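Local coordinates for peptide methionine sulfoxide reductase MsrA (Treponema denticola ATCC 35405, PDB 5FA9), which probably repairs oxidised proteins as a bifunctional MsrA-MsrB fusion, reducing methionine sulfoxide back to methionine at the expense of thioredoxin, at residues L65-A70 and A238-A243. The protein carries 2 engineered substitutions. Sequence-based numbering, arbitrary orientation.
Sequences LQELLA and AITTQA
E67, on the helix 65-74 of the MsrA part, extends its carboxylate onto a type I beta turn, T240 to A243, in the MsrB (SelR) part, joining the two halves of the fusion. Its CG lies anti to the backbone N (chi1 178°) and the chain stays extended, which carries the carboxylate across to the loop between strands 234-235 and 244-249. At I239 the link is indirect: a water donates to E67 OE2 at 2.6 Å and, weakly, to the I239 carbonyl O. E67 OE2 packs against T240, 3.3 Å from its CA and 3.8 Å from its CB, while T240 OG1 accepts a weak bond from Q242 N across the turn. T241 supplies the main grip. Its backbone N donates to E67 OE2 at 3.0 Å, meeting the syn side 21° out of the carboxylate plane, and more weakly to E67 OE1. OE1 is also hydrogen-bonded to H71 NE2, one helical turn on, a partner on E67's own helix that helps fix the carboxylate's rotation. Y310, touching E67 and T240, covers part of the junction. The T241 hydroxyl (chi1 60°) completes the set with a bond from OG1 to E67 OE1, its 2.5 Å length doubtful in detail and no sign of unusual strength.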
loop_
_atom_site.group_PDB
_atom_site.type_symbol
_atom_site.label_atom_id
_atom_site.label_comp_id
_atom_site.label_asym_id
_atom_site.label_seq_id
_atom_site.Cartn_x
_atom_site.Cartn_y
_atom_site.Cartn_z
ATOM N N LEU B 65 6.485 -0.867 11.444
ATOM C CA LEU B 65 7.832 -0.824 10.888
ATOM C C LEU B 65 8.850 -1.282 11.927
ATOM O O LEU B 65 9.858 -1.907 11.595
ATOM C CB LEU B 65 8.168 0.586 10.398
ATOM C CG LEU B 65 9.559 0.796 9.796
ATOM C CD1 LEU B 65 9.779 -0.131 8.609
ATOM C CD2 LEU B 65 9.759 2.249 9.393
ATOM N N GLN B 66 8.571 -0.967 13.189
ATOM C CA GLN B 66 9.442 -1.344 14.296
ATOM C C GLN B 66 9.588 -2.859 14.402
ATOM O O GLN B 66 10.696 -3.373 14.564
ATOM C CB GLN B 66 8.914 -0.773 15.616
ATOM C CG GLN B 66 9.203 0.712 15.827
ATOM C CD GLN B 66 8.597 1.594 14.750
ATOM O OE1 GLN B 66 7.431 1.435 14.385
ATOM N NE2 GLN B 66 9.389 2.526 14.233
ATOM N N GLU B 67 8.469 -3.573 14.310
ATOM C CA GLU B 67 8.495 -5.029 14.382
ATOM C C GLU B 67 9.186 -5.627 13.159
ATOM O O GLU B 67 9.952 -6.581 13.277
ATOM C CB GLU B 67 7.080 -5.598 14.515
ATOM C CG GLU B 67 7.040 -7.122 14.538
ATOM C CD GLU B 67 5.657 -7.676 14.816
ATOM O OE1 GLU B 67 5.476 -8.907 14.691
ATOM O OE2 GLU B 67 4.753 -6.888 15.163
ATOM N N LEU B 68 8.912 -5.060 11.987
ATOM C CA LEU B 68 9.521 -5.532 10.746
ATOM C C LEU B 68 11.040 -5.407 10.781
ATOM O O LEU B 68 11.756 -6.301 10.330
ATOM C CB LEU B 68 8.964 -4.765 9.548
ATOM C CG LEU B 68 7.540 -5.114 9.114
ATOM C CD1 LEU B 68 7.170 -4.340 7.864
ATOM C CD2 LEU B 68 7.402 -6.610 8.877
ATOM N N LEU B 69 11.528 -4.294 11.319
ATOM C CA LEU B 69 12.963 -4.084 11.444
ATOM C C LEU B 69 13.533 -4.980 12.538
ATOM O O LEU B 69 14.696 -5.380 12.483
ATOM C CB LEU B 69 13.272 -2.615 11.732
ATOM C CG LEU B 69 12.972 -1.651 10.582
ATOM C CD1 LEU B 69 13.350 -0.226 10.954
ATOM C CD2 LEU B 69 13.693 -2.091 9.316
ATOM N N ALA B 70 12.707 -5.288 13.533
ATOM C CA ALA B 70 13.099 -6.210 14.591
ATOM C C ALA B 70 13.291 -7.613 14.021
ATOM O O ALA B 70 14.264 -8.294 14.342
ATOM C CB ALA B 70 12.065 -6.220 15.707
ATOM N N ALA B 238 -2.040 -3.933 18.320
ATOM C CA ALA B 238 -1.218 -4.602 19.320
ATOM C C ALA B 238 0.228 -4.143 19.180
ATOM O O ALA B 238 0.622 -3.631 18.130
ATOM C CB ALA B 238 -1.319 -6.109 19.175
ATOM N N ILE B 239 1.017 -4.316 20.235
ATOM C CA ILE B 239 2.407 -3.878 20.209
ATOM C C ILE B 239 3.218 -4.745 19.244
ATOM O O ILE B 239 4.131 -4.257 18.576
ATOM C CB ILE B 239 3.039 -3.898 21.626
ATOM C CG1 ILE B 239 4.408 -3.214 21.618
ATOM C CG2 ILE B 239 3.134 -5.316 22.180
ATOM C CD1 ILE B 239 4.987 -2.994 22.998
ATOM N N THR B 240 2.869 -6.027 19.165
ATOM C CA THR B 240 3.469 -6.950 18.205
ATOM C C THR B 240 2.398 -7.867 17.621
ATOM O O THR B 240 1.268 -7.900 18.107
ATOM C CB THR B 240 4.580 -7.823 18.838
ATOM O OG1 THR B 240 4.014 -8.657 19.858
ATOM C CG2 THR B 240 5.686 -6.965 19.440
ATOM N N THR B 241 2.760 -8.610 16.581
ATOM C CA THR B 241 1.844 -9.567 15.970
ATOM C C THR B 241 1.777 -10.858 16.780
ATOM O O THR B 241 0.966 -11.740 16.497
ATOM C CB THR B 241 2.260 -9.905 14.527
ATOM O OG1 THR B 241 3.578 -10.467 14.525
ATOM C CG2 THR B 241 2.246 -8.656 13.659
ATOM N N GLN B 242 2.633 -10.958 17.792
ATOM C CA GLN B 242 2.749 -12.170 18.593
ATOM C C GLN B 242 2.117 -12.010 19.972
ATOM O O GLN B 242 2.279 -12.867 20.841
ATOM C CB GLN B 242 4.221 -12.558 18.741
ATOM C CG GLN B 242 4.992 -12.554 17.433
ATOM C CD GLN B 242 6.412 -13.056 17.596
ATOM O OE1 GLN B 242 6.941 -13.106 18.706
ATOM N NE2 GLN B 242 7.039 -13.429 16.486
ATOM N N ALA B 243 1.399 -10.910 20.169
ATOM C CA ALA B 243 0.850 -10.583 21.479
ATOM C C ALA B 243 -0.561 -11.124 21.685
ATOM O O ALA B 243 -0.895 -11.605 22.768
ATOM C CB ALA B 243 0.864 -9.075 21.688
HETATM O O HOH W 1 3.612 -4.571 15.206
#